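Local coordinates for protein endonuclease EndoMS (Thermococcus kodakarensis KOD1, PDB 5GKE) that binds double-stranded DNA and cuts it as a mismatch restriction endonuclease, at residues A[127-131]-A[132-136]; A[216-219]-A[220-223]; A[152-155]-A[156-159]; A[96-100]-A[101-105]. The protein carries 1 engineered substitution. All blocks are in the same frame, centred on the assembly; numbering follows the deposited sequence.

Interaction 1: A[127-131]-A[132-136]. With nucleotides of chain C.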
# COMPACT_ATOMS: atom_id res chain seq x y z
N ALA A 127 -16.08 2.41 9.36
CA ALA A 127 -16.46 1.14 9.95
C ALA A 127 -16.41 0.07 8.86
O ALA A 127 -17.20 0.09 7.92
CB ALA A 127 -17.83 1.21 10.56
N LEU A 128 -15.45 -0.85 9.00
CA LEU A 128 -15.23 -1.89 7.99
C LEU A 128 -15.51 -3.29 8.55
O LEU A 128 -15.28 -3.56 9.73
CB LEU A 128 -13.80 -1.81 7.46
CG LEU A 128 -13.39 -2.82 6.39
CD1 LEU A 128 -12.47 -2.18 5.36
CD2 LEU A 128 -12.74 -4.05 7.03
N THR A 129 -16.00 -4.17 7.69
CA THR A 129 -16.23 -5.56 8.05
C THR A 129 -15.71 -6.46 6.94
O THR A 129 -15.44 -5.99 5.82
CB THR A 129 -17.72 -5.84 8.31
OG1 THR A 129 -17.87 -7.19 8.77
CG2 THR A 129 -18.54 -5.67 7.02
N GLY A 130 -15.58 -7.75 7.22
CA GLY A 130 -15.00 -8.67 6.25
C GLY A 130 -13.48 -8.72 6.37
O GLY A 130 -12.79 -9.00 5.39
N SER A 131 -12.98 -8.45 7.58
CA SER A 131 -11.55 -8.44 7.84
C SER A 131 -11.03 -9.76 8.44
O SER A 131 -11.83 -10.64 8.80
CB SER A 131 -11.22 -7.30 8.79
OG SER A 131 -11.62 -7.66 10.10
N GLU A 132 -9.71 -9.86 8.60
CA GLU A 132 -9.11 -11.06 9.20
C GLU A 132 -9.43 -11.11 10.69
O GLU A 132 -9.66 -12.19 11.24
CB GLU A 132 -7.58 -11.13 9.01
CG GLU A 132 -6.99 -12.44 9.63
CD GLU A 132 -5.45 -12.56 9.60
OE1 GLU A 132 -4.86 -12.84 10.68
OE2 GLU A 132 -4.83 -12.42 8.51
N ALA A 133 -9.45 -9.95 11.34
CA ALA A 133 -9.81 -9.90 12.75
C ALA A 133 -11.18 -10.55 12.99
O ALA A 133 -11.38 -11.27 13.96
CB ALA A 133 -9.81 -8.48 13.23
N GLU A 134 -12.10 -10.33 12.06
CA GLU A 134 -13.43 -10.90 12.22
C GLU A 134 -13.47 -12.40 11.97
O GLU A 134 -14.29 -13.10 12.55
CB GLU A 134 -14.39 -10.17 11.30
CG GLU A 134 -14.66 -8.77 11.79
CD GLU A 134 -15.33 -7.95 10.74
OE1 GLU A 134 -16.56 -7.73 10.85
OE2 GLU A 134 -14.63 -7.53 9.79
N MET A 135 -12.60 -12.89 11.09
CA MET A 135 -12.47 -14.34 10.94
C MET A 135 -12.09 -14.94 12.29
O MET A 135 -12.65 -15.96 12.73
CB MET A 135 -11.40 -14.69 9.90
CG MET A 135 -11.71 -14.28 8.48
SD MET A 135 -10.43 -14.88 7.35
CE MET A 135 -10.66 -16.65 7.45
N ALA A 136 -11.12 -14.30 12.93
CA ALA A 136 -10.62 -14.72 14.22
C ALA A 136 -11.77 -14.78 15.24
O ALA A 136 -12.01 -15.83 15.84
CB ALA A 136 -9.49 -13.79 14.69
P DA C 7 -6.53 -8.06 7.17
OP1 DA C 7 -7.69 -7.69 8.01
OP2 DA C 7 -6.53 -9.34 6.43
O5' DA C 7 -6.22 -6.89 6.12
C5' DA C 7 -5.91 -5.58 6.59
C4' DA C 7 -5.90 -4.59 5.44
O4' DA C 7 -4.53 -4.31 5.05
C3' DA C 7 -6.62 -5.06 4.18
O3' DA C 7 -7.32 -3.97 3.57
C2' DA C 7 -5.47 -5.55 3.29
C1' DA C 7 -4.34 -4.60 3.68
N9 DA C 7 -3.00 -5.17 3.53
C8 DA C 7 -2.65 -6.49 3.66
N7 DA C 7 -1.37 -6.71 3.51
C5 DA C 7 -0.83 -5.46 3.30
C6 DA C 7 0.49 -5.02 3.07
N6 DA C 7 1.55 -5.84 3.04
N1 DA C 7 0.68 -3.69 2.89
C2 DA C 7 -0.38 -2.86 2.93
N3 DA C 7 -1.67 -3.16 3.13
C4 DA C 7 -1.83 -4.49 3.31
P DC C 6 -0.44 -11.50 8.19
OP1 DC C 6 -1.26 -12.74 8.23
OP2 DC C 6 0.54 -11.33 7.10
O5' DC C 6 -1.47 -10.29 8.16
C5' DC C 6 -2.43 -10.18 9.19
C4' DC C 6 -3.23 -8.91 9.07
O4' DC C 6 -2.34 -7.77 9.01
C3' DC C 6 -4.10 -8.80 7.82
O3' DC C 6 -5.25 -8.04 8.13
C2' DC C 6 -3.18 -8.07 6.85
C1' DC C 6 -2.51 -7.08 7.79
N1 DC C 6 -1.17 -6.60 7.34
C2 DC C 6 -0.94 -5.23 7.18
O2 DC C 6 -1.88 -4.45 7.37
N3 DC C 6 0.29 -4.80 6.81
C4 DC C 6 1.27 -5.69 6.61
N4 DC C 6 2.47 -5.22 6.24
C5 DC C 6 1.07 -7.09 6.78
C6 DC C 6 -0.15 -7.50 7.15
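The carboxylate of E134 reaches back from the first turn of helix 132-141 across T129, G130 and S131. With CG anti to the carbonyl carbon (chi1 -71°) and the chain extended beyond it, E134 meets the T129 side chain at about a right angle. T129 OG1 donates to E134 OE1 over 2.5 Å, from the syn side and somewhat out of the carboxylate plane. E134 OE2 takes two bonds on its anti side: S131 OG lies 3.0 Å from it, and S131 N gives a nearly straight bond of 2.9 Å from well out of the plane. In return E134 N gives S131 OG a weak hydrogen bond of 3.3 Å. This exchange is a capping box, with S131 at the N-cap. Just past the cap, E132 N donates to OP1 of DA7 of chain C at 3.0 Å, where the helix end would probably favour the phosphate electrostatically. E132 OE2 lies near C5' of DC6 of chain C, and the nearest atom of the side chain is about 4 Å from a bound magnesium ion. R240 forms a salt bridge with E134 OE1, and residues 127-129 pair antiparallel with a strand of the second subunit.

Interaction 2: A[216-219]-A[220-223]. With nucleotides of chain D.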
# COMPACT_ATOMS: atom_id res chain seq x y z
N SER A 216 -9.83 -19.81 -0.20
CA SER A 216 -9.25 -20.61 -1.28
C SER A 216 -7.73 -20.45 -1.30
O SER A 216 -7.19 -19.63 -0.56
CB SER A 216 -9.83 -20.19 -2.64
OG SER A 216 -9.48 -18.85 -2.94
N LEU A 217 -7.07 -21.21 -2.17
CA LEU A 217 -5.60 -21.20 -2.32
C LEU A 217 -5.14 -21.00 -3.76
O LEU A 217 -5.82 -21.43 -4.69
CB LEU A 217 -5.00 -22.52 -1.86
CG LEU A 217 -5.53 -23.09 -0.57
CD1 LEU A 217 -4.85 -24.41 -0.29
CD2 LEU A 217 -5.21 -22.06 0.47
N THR A 218 -3.97 -20.41 -3.93
CA THR A 218 -3.33 -20.44 -5.24
C THR A 218 -2.75 -21.81 -5.50
O THR A 218 -2.58 -22.61 -4.56
CB THR A 218 -2.23 -19.40 -5.37
OG1 THR A 218 -1.17 -19.70 -4.45
CG2 THR A 218 -2.78 -18.02 -5.09
N SER A 219 -2.46 -22.10 -6.76
CA SER A 219 -1.84 -23.36 -7.14
C SER A 219 -0.61 -23.69 -6.27
O SER A 219 -0.49 -24.78 -5.72
CB SER A 219 -1.43 -23.31 -8.61
OG SER A 219 -0.72 -22.11 -8.88
N GLY A 220 0.29 -22.72 -6.15
CA GLY A 220 1.54 -22.95 -5.47
C GLY A 220 1.35 -23.14 -3.98
O GLY A 220 2.02 -23.96 -3.35
N ALA A 221 0.42 -22.38 -3.42
CA ALA A 221 0.10 -22.50 -2.02
C ALA A 221 -0.34 -23.94 -1.70
O ALA A 221 0.19 -24.56 -0.79
CB ALA A 221 -0.99 -21.51 -1.63
N LYS A 222 -1.32 -24.45 -2.45
CA LYS A 222 -1.81 -25.82 -2.24
C LYS A 222 -0.69 -26.83 -2.45
O LYS A 222 -0.54 -27.79 -1.69
CB LYS A 222 -2.99 -26.13 -3.16
CG LYS A 222 -3.25 -27.62 -3.38
CD LYS A 222 -4.41 -27.87 -4.34
CE LYS A 222 -4.48 -29.32 -4.78
NZ LYS A 222 -4.47 -29.47 -6.27
N ARG A 223 0.11 -26.60 -3.49
CA ARG A 223 1.27 -27.43 -3.76
C ARG A 223 2.18 -27.49 -2.53
O ARG A 223 2.51 -28.57 -2.05
CB ARG A 223 2.02 -26.89 -4.99
CG ARG A 223 3.33 -27.59 -5.31
CD ARG A 223 3.75 -27.36 -6.77
NE ARG A 223 4.06 -25.96 -7.08
CZ ARG A 223 3.40 -25.23 -7.98
NH1 ARG A 223 2.40 -25.76 -8.67
NH2 ARG A 223 3.75 -23.96 -8.20
P DA D 3 -4.05 -18.59 -8.85
OP1 DA D 3 -4.08 -20.00 -8.43
OP2 DA D 3 -4.59 -17.53 -7.97
O5' DA D 3 -2.54 -18.25 -9.18
C5' DA D 3 -1.73 -19.22 -9.77
C4' DA D 3 -0.30 -18.73 -9.88
O4' DA D 3 -0.29 -17.44 -10.53
C3' DA D 3 0.42 -18.53 -8.54
O3' DA D 3 1.77 -18.94 -8.68
C2' DA D 3 0.31 -17.01 -8.33
C1' DA D 3 0.47 -16.53 -9.76
N9 DA D 3 -0.02 -15.18 -10.03
C8 DA D 3 -1.28 -14.69 -9.82
N7 DA D 3 -1.43 -13.43 -10.20
C5 DA D 3 -0.18 -13.09 -10.70
C6 DA D 3 0.32 -11.89 -11.27
N6 DA D 3 -0.41 -10.79 -11.41
N1 DA D 3 1.61 -11.88 -11.67
C2 DA D 3 2.34 -13.00 -11.52
N3 DA D 3 1.98 -14.18 -11.01
C4 DA D 3 0.69 -14.15 -10.61
P DC D 4 2.57 -19.55 -7.44
OP1 DC D 4 3.45 -20.64 -7.95
OP2 DC D 4 1.56 -19.83 -6.39
O5' DC D 4 3.51 -18.34 -6.97
C5' DC D 4 4.60 -17.96 -7.78
C4' DC D 4 5.00 -16.51 -7.54
O4' DC D 4 3.97 -15.62 -7.99
C3' DC D 4 5.26 -16.12 -6.08
O3' DC D 4 6.65 -16.22 -5.81
C2' DC D 4 4.76 -14.65 -6.00
C1' DC D 4 4.26 -14.37 -7.43
N1 DC D 4 3.04 -13.51 -7.51
C2 DC D 4 3.11 -12.27 -8.15
O2 DC D 4 4.19 -11.90 -8.62
N3 DC D 4 1.98 -11.50 -8.23
C4 DC D 4 0.83 -11.94 -7.69
N4 DC D 4 -0.25 -11.16 -7.79
C5 DC D 4 0.75 -13.21 -7.04
C6 DC D 4 1.86 -13.96 -6.97
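T218 is the N-cap of helix 219-227, and its OG1 accepts from A221 N at 3.3 Å. That hydroxyl is set between the backbone N and the carbonyl carbon (chi1 64°), which turns it over the first helical turn, and it also gives a weak bond to OP2 of DC4 of chain D. The T218 carbonyl takes K222 N in a nearly straight bond of 3.1 Å, while L217 packs on the first turn, its CB against A221 CB and its CD1 3.8 Å from K222 CB, crossing the lysine at about a right angle. The helix thus presents its amino end to two successive phosphates, a common way for proteins to hold a DNA backbone. S219 N donates to OP1 of DA3 of chain D at 3.1 Å, and G220 N makes a weak bond to OP2 of DC4. A side chain at G220 would run into that same OP2, so glycine allows the close approach. R223 folds back until G220 CA lies over one face of its guanidinium, toward the rim, and NH2 comes to 3.3 Å from OP1 of DC4 near the guanidinium plane. Its NE is hydrogen-bonded to T161 of the second subunit.

Interaction 3: A[152-155]-A[156-159]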
# COMPACT_ATOMS: atom_id res chain seq x y z
N PRO A 152 -9.75 -23.13 20.73
CA PRO A 152 -8.89 -21.96 20.52
C PRO A 152 -8.46 -21.33 21.85
O PRO A 152 -9.29 -21.21 22.75
CB PRO A 152 -9.77 -21.02 19.71
CG PRO A 152 -11.15 -21.36 20.12
CD PRO A 152 -11.15 -22.85 20.38
N LEU A 153 -7.21 -20.89 21.93
CA LEU A 153 -6.61 -20.41 23.18
C LEU A 153 -6.05 -19.01 23.04
O LEU A 153 -6.27 -18.16 23.89
CB LEU A 153 -5.52 -21.36 23.68
CG LEU A 153 -5.99 -22.80 23.88
CD1 LEU A 153 -4.84 -23.68 24.31
CD2 LEU A 153 -7.13 -22.86 24.88
N PHE A 154 -5.20 -18.80 22.04
CA PHE A 154 -4.60 -17.48 21.86
C PHE A 154 -4.89 -16.89 20.49
O PHE A 154 -5.07 -17.61 19.51
CB PHE A 154 -3.09 -17.54 22.08
CG PHE A 154 -2.65 -18.34 23.27
CD1 PHE A 154 -2.54 -19.72 23.19
CD2 PHE A 154 -2.31 -17.72 24.46
CE1 PHE A 154 -2.12 -20.47 24.29
CE2 PHE A 154 -1.88 -18.45 25.56
CZ PHE A 154 -1.79 -19.83 25.47
N ARG A 155 -4.91 -15.56 20.45
CA ARG A 155 -5.03 -14.78 19.23
C ARG A 155 -3.87 -13.78 19.18
O ARG A 155 -3.59 -13.11 20.17
CB ARG A 155 -6.39 -14.08 19.20
CG ARG A 155 -6.57 -13.05 18.09
CD ARG A 155 -7.96 -12.38 18.17
NE ARG A 155 -8.65 -12.65 19.43
CZ ARG A 155 -9.93 -12.36 19.67
NH1 ARG A 155 -10.66 -11.78 18.74
NH2 ARG A 155 -10.47 -12.65 20.85
N GLU A 156 -3.20 -13.68 18.03
CA GLU A 156 -2.02 -12.82 17.87
C GLU A 156 -0.98 -13.11 18.95
O GLU A 156 -0.51 -12.19 19.63
CB GLU A 156 -2.39 -11.34 17.90
CG GLU A 156 -3.32 -10.89 16.77
CD GLU A 156 -2.65 -10.88 15.40
OE1 GLU A 156 -1.73 -10.06 15.19
OE2 GLU A 156 -3.06 -11.69 14.54
N LYS A 157 -0.63 -14.38 19.09
CA LYS A 157 0.30 -14.86 20.11
C LYS A 157 1.74 -14.88 19.63
O LYS A 157 2.09 -15.64 18.72
CB LYS A 157 -0.09 -16.28 20.56
CG LYS A 157 0.75 -16.83 21.72
CD LYS A 157 0.51 -16.00 22.97
CE LYS A 157 1.42 -16.40 24.11
NZ LYS A 157 2.81 -15.84 24.02
N ALA A 158 2.58 -14.08 20.26
CA ALA A 158 3.99 -14.17 19.95
C ALA A 158 4.49 -15.52 20.46
O ALA A 158 4.38 -15.83 21.65
CB ALA A 158 4.76 -13.03 20.58
N ILE A 159 4.98 -16.32 19.54
CA ILE A 159 5.79 -17.48 19.85
C ILE A 159 7.19 -16.92 19.75
O ILE A 159 7.37 -15.71 19.65
CB ILE A 159 5.53 -18.65 18.92
CG1 ILE A 159 5.87 -18.29 17.47
CG2 ILE A 159 4.08 -19.05 19.04
CD1 ILE A 159 5.58 -19.40 16.44
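F154 and K157 lie side by side on the surface, pointing the same way. Their CB atoms meet at 3.6 Å, and the aliphatic part of the lysine then follows the ring, K157 CD reaching 3.6 Å from F154 CD2 at an oblique slant. K157 CG stands opposite the backbone N (chi1 -175°), and a bend at the next torsion (65°) swings CD and CE along the phenyl group. The ammonium end curls back to its own backbone, K157 NZ donating to A158 O at 2.8 Å. Putting a serine at K157 would probably strip the CD2 side of F154 of its methylene cover and deprive A158 O of this donor. The two side chains are brought together by the intervening R155 and E156, where the chain turns a corner and E156 adopts positive backbone angles (phi 52°). R155 leaves the other way, its guanidinium in a cation-pi contact with F140 of helix 132-141. The partner strand 163-169 positions the backbone: L153 and F154 both face L167 in a classic beta bulge, and E156 with K157 opposite V164 form a G1 beta bulge, two irregularities in an edge strand, within this chain, of the mixed sheet of the PDDEXK-type domain.

Interaction 4: A[96-100]-A[101-105]. With nucleotides of chain D; nucleotides of chain C.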
# COMPACT_ATOMS: atom_id res chain seq x y z
N SER A 96 8.33 20.15 2.46
CA SER A 96 8.05 18.84 3.12
C SER A 96 9.28 17.96 3.52
O SER A 96 9.73 17.10 2.75
CB SER A 96 7.11 17.98 2.28
OG SER A 96 6.71 16.85 3.04
N ILE A 97 9.87 18.27 4.66
CA ILE A 97 10.95 17.46 5.24
C ILE A 97 10.43 16.41 6.23
O ILE A 97 9.50 16.65 6.99
CB ILE A 97 11.97 18.38 5.94
CG1 ILE A 97 12.77 19.15 4.89
CG2 ILE A 97 12.89 17.59 6.86
CD1 ILE A 97 13.61 20.28 5.45
N ARG A 98 11.04 15.23 6.22
CA ARG A 98 10.70 14.21 7.20
C ARG A 98 11.94 13.85 7.99
O ARG A 98 13.08 13.81 7.47
CB ARG A 98 10.12 12.98 6.49
CG ARG A 98 9.44 11.98 7.37
CD ARG A 98 8.93 10.82 6.51
NE ARG A 98 8.55 9.66 7.31
CZ ARG A 98 8.61 8.40 6.87
NH1 ARG A 98 9.06 8.16 5.65
NH2 ARG A 98 8.24 7.39 7.65
N ARG A 99 11.74 13.60 9.28
CA ARG A 99 12.83 13.14 10.13
C ARG A 99 12.58 11.68 10.50
O ARG A 99 11.44 11.28 10.75
CB ARG A 99 12.93 14.03 11.36
CG ARG A 99 14.30 14.62 11.60
CD ARG A 99 14.19 15.89 12.45
NE ARG A 99 15.33 16.78 12.25
CZ ARG A 99 15.31 18.09 12.47
NH1 ARG A 99 14.20 18.68 12.91
NH2 ARG A 99 16.41 18.81 12.26
N LYS A 100 13.65 10.88 10.53
CA LYS A 100 13.55 9.45 10.86
C LYS A 100 12.49 8.68 10.04
O LYS A 100 11.38 8.43 10.51
CB LYS A 100 13.30 9.24 12.36
CG LYS A 100 13.84 7.88 12.84
CD LYS A 100 13.99 7.79 14.35
CE LYS A 100 14.43 6.39 14.77
NZ LYS A 100 13.27 5.45 14.76
N PRO A 101 12.83 8.33 8.80
CA PRO A 101 14.16 8.62 8.28
C PRO A 101 14.20 9.99 7.64
O PRO A 101 13.15 10.62 7.50
CB PRO A 101 14.38 7.54 7.23
CG PRO A 101 13.00 7.21 6.75
CD PRO A 101 12.05 7.45 7.91
N ARG A 102 15.39 10.42 7.23
CA ARG A 102 15.50 11.70 6.59
C ARG A 102 14.98 11.59 5.18
O ARG A 102 15.47 10.79 4.38
CB ARG A 102 16.94 12.20 6.60
CG ARG A 102 17.02 13.74 6.58
CD ARG A 102 18.12 14.28 5.65
NE ARG A 102 18.27 13.60 4.34
CZ ARG A 102 17.55 13.86 3.24
NH1 ARG A 102 16.59 14.77 3.25
NH2 ARG A 102 17.79 13.19 2.12
N GLU A 103 13.96 12.39 4.88
CA GLU A 103 13.39 12.45 3.55
C GLU A 103 12.99 13.88 3.19
O GLU A 103 12.37 14.57 3.99
CB GLU A 103 12.17 11.53 3.46
CG GLU A 103 12.47 10.06 3.73
CD GLU A 103 11.36 9.14 3.27
OE1 GLU A 103 11.57 8.42 2.26
OE2 GLU A 103 10.29 9.13 3.92
N THR A 104 13.33 14.31 1.98
CA THR A 104 12.82 15.57 1.46
C THR A 104 12.07 15.36 0.15
O THR A 104 12.49 14.58 -0.70
CB THR A 104 13.93 16.62 1.24
OG1 THR A 104 15.02 16.03 0.52
CG2 THR A 104 14.45 17.12 2.56
N LEU A 105 10.95 16.06 0.01
CA LEU A 105 10.14 16.03 -1.19
C LEU A 105 10.03 17.43 -1.78
O LEU A 105 9.39 18.27 -1.22
CB LEU A 105 8.75 15.46 -0.87
CG LEU A 105 7.78 15.28 -2.03
CD1 LEU A 105 8.46 14.46 -3.11
CD2 LEU A 105 6.51 14.60 -1.58
P DG D 8 8.62 2.45 -4.35
OP1 DG D 8 7.50 3.33 -4.76
OP2 DG D 8 9.43 1.78 -5.40
O5' DG D 8 9.59 3.33 -3.44
C5' DG D 8 10.73 2.74 -2.85
C4' DG D 8 10.92 3.25 -1.44
O4' DG D 8 11.02 4.69 -1.47
C3' DG D 8 9.77 2.93 -0.48
O3' DG D 8 10.27 2.72 0.82
C2' DG D 8 8.90 4.17 -0.55
C1' DG D 8 9.94 5.27 -0.74
N9 DG D 8 9.42 6.39 -1.50
C8 DG D 8 9.20 6.44 -2.85
N7 DG D 8 8.71 7.57 -3.26
C5 DG D 8 8.59 8.32 -2.10
C6 DG D 8 8.12 9.64 -1.92
O6 DG D 8 7.69 10.42 -2.77
N1 DG D 8 8.16 10.02 -0.58
C2 DG D 8 8.61 9.23 0.46
N2 DG D 8 8.59 9.78 1.68
N3 DG D 8 9.06 7.99 0.30
C4 DG D 8 9.02 7.61 -1.00
P DG C 2 13.73 2.92 16.82
OP1 DG C 2 14.37 3.29 18.11
OP2 DG C 2 14.39 3.28 15.55
O5' DG C 2 13.50 1.34 16.78
C5' DG C 2 14.26 0.49 17.62
C4' DG C 2 13.79 -0.94 17.53
O4' DG C 2 12.43 -1.06 18.05
C3' DG C 2 13.75 -1.52 16.12
O3' DG C 2 14.23 -2.84 16.16
C2' DG C 2 12.27 -1.45 15.74
C1' DG C 2 11.59 -1.66 17.08
N9 DG C 2 10.28 -1.01 17.17
C8 DG C 2 9.97 0.27 16.79
N7 DG C 2 8.73 0.59 17.00
C5 DG C 2 8.18 -0.55 17.56
C6 DG C 2 6.86 -0.79 18.00
O6 DG C 2 5.89 -0.02 17.98
N1 DG C 2 6.71 -2.07 18.51
C2 DG C 2 7.71 -3.00 18.59
N2 DG C 2 7.37 -4.19 19.11
N3 DG C 2 8.96 -2.79 18.18
C4 DG C 2 9.11 -1.54 17.68
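R98 and E103 face each other as an antiparallel hydrogen-bonded pair in the hairpin of strands 92-98 and 103-109, with R98 N donating to E103 O at 2.7 Å and E103 N returning a bond to R98 O. From this pair the arginine side chain sets out beside that of E103. R98 CB packs at 3.9 Å from E103 CB. Leaving opposite the backbone N (chi1 -167°), the chain runs extended, so that CG passes P101 O, CD comes to 3.4 Å from E103 OE2, and NE also lies near that oxygen. P101 CD sits over the centre of one guanidinium face, 3.7 Å from R98 CZ and close to NH2 as well. At the tip NH1 forms a salt bridge with E103 OE2, near the guanidinium plane although the two flat groups are turned 53° apart; the modelled separation is very short and its exact value doubtful. E103 OE2 also accepts from N2 of DG8 of chain D at 2.9 Å, so the glutamate links arginine and base. The peptide between K100 and P101 is cis, and K100 NZ donates to OP2 of DG2 of chain C at 2.6 Å. Replacing P101 by alanine would probably uncover that face of R98, leave its guanidinium freer to turn, and make the cis peptide harder to keep. On the opposite sheet face I97 CG1 touches T104 CG2 at 3.5 Å. Strand 30-42 lies alongside 103-109 and supplies Y41 to E103 OE1, R44 just beyond it adds a salt bridge, and Q78 of strand 76-78 packs against R98 and E103.

How the interactions relate
Read from the N terminus, the order is interaction 4, 1, 3 and 2, each closing before the next opens, so none nest or cross. Interaction 4 closes a hairpin turn in the PH-like N-terminal domain; its centre is about 34 Å from that of interaction 1, on the opposite side of the chain's centre. Interaction 1 turns the chain from strand 127-129 into helix 132-141. That helix leads on to strand 151-158 and interaction 3, the one pair in contact, A136 CB lying 4.1 Å from R155 CD. Interaction 2 starts helix 219-227 after strand 208-214. Interactions 4, 1 and 2 each meet bound DNA, from both domains.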